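PDB 5YS9: acyl-coenzyme A oxidase 3 from Yarrowia lipolytica, which oxidises acyl-CoA thioesters to 2-trans-enoyl-CoA in peroxisomal fatty acid beta-oxidation, using FAD and passing electrons to oxygen to give hydrogen peroxide. Local coordinates for the interface of chains A and B. Sequence-based numbering; all coordinates share one arbitrary frame. Chains: chain A/B, Acyl-coenzyme A oxidase 3.

The interface of chains A and B. Residues chain A 89, 153-157; chain B 684-685, 687.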
loop_
_atom_site.group_PDB
_atom_site.type_symbol
_atom_site.label_atom_id
_atom_site.label_comp_id
_atom_site.label_asym_id
_atom_site.label_seq_id
_atom_site.Cartn_x
_atom_site.Cartn_y
_atom_site.Cartn_z
ATOM N N ILE A 89 21.007 -15.491 12.677
ATOM C CA ILE A 89 20.455 -16.653 13.350
ATOM C C ILE A 89 21.444 -17.271 14.347
ATOM O O ILE A 89 21.067 -17.683 15.428
ATOM C CB ILE A 89 19.907 -17.676 12.323
ATOM C CG1 ILE A 89 18.558 -17.208 11.793
ATOM C CG2 ILE A 89 19.730 -19.053 12.924
ATOM C CD1 ILE A 89 18.193 -17.759 10.442
ATOM N N VAL A 153 19.144 -27.029 16.470
ATOM C CA VAL A 153 19.578 -26.778 15.084
ATOM C C VAL A 153 21.045 -27.153 14.921
ATOM O O VAL A 153 21.870 -26.313 14.543
ATOM C CB VAL A 153 19.285 -25.319 14.630
ATOM C CG1 VAL A 153 19.344 -25.209 13.126
ATOM C CG2 VAL A 153 17.894 -24.868 15.090
ATOM N N LYS A 154 21.343 -28.422 15.225
ATOM C CA LYS A 154 22.678 -29.015 15.151
ATOM C C LYS A 154 22.613 -30.111 14.124
ATOM O O LYS A 154 21.909 -31.072 14.325
ATOM C CB LYS A 154 23.074 -29.648 16.480
ATOM C CG LYS A 154 22.968 -28.749 17.711
ATOM C CD LYS A 154 24.198 -27.900 17.973
ATOM C CE LYS A 154 25.217 -28.608 18.860
ATOM N NZ LYS A 154 26.202 -27.660 19.467
ATOM N N GLY A 155 23.330 -29.977 13.017
ATOM C CA GLY A 155 23.199 -30.911 11.886
ATOM C C GLY A 155 21.760 -31.170 11.433
ATOM O O GLY A 155 21.468 -32.266 10.968
ATOM N N PHE A 156 20.866 -30.181 11.558
ATOM C CA PHE A 156 19.417 -30.357 11.332
ATOM C C PHE A 156 18.758 -28.977 11.191
ATOM O O PHE A 156 19.086 -28.065 11.941
ATOM C CB PHE A 156 18.778 -31.064 12.535
ATOM C CG PHE A 156 17.423 -31.675 12.269
ATOM C CD1 PHE A 156 16.281 -30.876 12.215
ATOM C CD2 PHE A 156 17.283 -33.068 12.140
ATOM C CE1 PHE A 156 15.035 -31.431 12.012
ATOM C CE2 PHE A 156 16.033 -33.630 11.923
ATOM C CZ PHE A 156 14.906 -32.822 11.868
ATOM N N TYR A 157 17.844 -28.834 10.236
ATOM C CA TYR A 157 17.151 -27.580 9.992
ATOM C C TYR A 157 15.876 -27.949 9.255
ATOM O O TYR A 157 15.897 -28.576 8.179
ATOM C CB TYR A 157 17.999 -26.610 9.159
ATOM C CG TYR A 157 17.595 -25.159 9.286
ATOM C CD1 TYR A 157 16.435 -24.675 8.691
ATOM C CD2 TYR A 157 18.369 -24.260 10.009
ATOM C CE1 TYR A 157 16.062 -23.323 8.802
ATOM C CE2 TYR A 157 18.012 -22.918 10.139
ATOM C CZ TYR A 157 16.849 -22.445 9.541
ATOM O OH TYR A 157 16.506 -21.112 9.665
ATOM N N PHE B 684 27.604 -23.089 11.180
ATOM C CA PHE B 684 26.545 -23.012 12.156
ATOM C C PHE B 684 25.879 -24.355 12.405
ATOM O O PHE B 684 25.700 -24.738 13.548
ATOM C CB PHE B 684 25.470 -22.014 11.747
ATOM C CG PHE B 684 24.311 -21.973 12.716
ATOM C CD1 PHE B 684 24.491 -21.506 14.018
ATOM C CD2 PHE B 684 23.066 -22.483 12.362
ATOM C CE1 PHE B 684 23.437 -21.479 14.923
ATOM C CE2 PHE B 684 22.008 -22.471 13.280
ATOM C CZ PHE B 684 22.197 -21.960 14.558
ATOM N N LEU B 685 25.446 -25.040 11.350
ATOM C CA LEU B 685 24.821 -26.374 11.518
ATOM C C LEU B 685 25.726 -27.357 12.253
ATOM O O LEU B 685 25.247 -28.147 13.043
ATOM C CB LEU B 685 24.407 -27.001 10.183
ATOM C CG LEU B 685 23.334 -26.183 9.460
ATOM C CD1 LEU B 685 23.001 -26.810 8.106
ATOM C CD2 LEU B 685 22.115 -25.996 10.352
ATOM N N ARG B 687 28.397 -26.470 14.302
ATOM C CA ARG B 687 29.143 -25.855 15.380
ATOM C C ARG B 687 29.356 -26.810 16.575
ATOM O O ARG B 687 28.525 -27.659 16.852
ATOM C CB ARG B 687 28.445 -24.581 15.860
ATOM C CG ARG B 687 27.141 -24.792 16.609
ATOM C CD ARG B 687 26.299 -23.522 16.499
ATOM N NE ARG B 687 25.041 -23.607 17.208
ATOM C CZ ARG B 687 23.968 -24.279 16.808
ATOM N NH1 ARG B 687 23.944 -24.948 15.675
ATOM N NH2 ARG B 687 22.896 -24.259 17.558
#
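B:Leu685 and A:Val153 meet through methyl groups where the last turn of helix 677-685 of chain B lies against the loop A:Val153-A:Tyr157. The CD2 branch of B:Leu685 does the touching: it sits 4.0 Å from A:Val153 CG1 and also reaches the backbone O of A:Phe156 and the ring edge atom CD2 of A:Tyr157, whose side chain it crosses at about a right angle. Its backbone takes part too: the carbonyl O of B:Leu685, at the C-terminal end of the helix, accepts a nearly straight hydrogen bond of 2.7 Å from the amide N of A:Gly155.

A:Val153 turns CG1 anti to its own backbone N (chi1 -163°), and this one methyl serves both B:Leu685 and the ring of B:Phe684, reaching CE2 of that ring at 3.8 Å. Further round the rim, A:Ile89 on helix 78-92 brings CG2 to 4.1 Å from B:Phe684 CZ.

B:Arg687 follows the helix and folds back over it. Its NH1 donates to A:Val153 O at 2.7 Å and also to B:Phe684 O at 2.8 Å. A:Val153 O lies in the guanidinium plane of B:Arg687, while NH1 comes to that carbonyl from above its plane. One nitrogen thus ties a carbonyl of each chain and fixes the rotation of the guanidinium. That flat group is sandwiched: B:Phe684 CE1 lies over the centre of one face, and A:Lys154 CD lies against the other face toward its rim, 3.8 Å from B:Arg687 CZ. Bends at chi2 and chi3 bring CD of A:Lys154 to that face, while its NZ makes at most a weak bond to B:Arg687 O. With an alanine here in place of the arginine, A:Val153 O would probably lose this donor, and A:Lys154 CD and the face of B:Phe684 would lose the guanidinium between them.

This patch, twinned by the two-fold axis, anchors the C-terminal helix of each subunit on its neighbour, and so is likely to help hold the dimer of the crystal together.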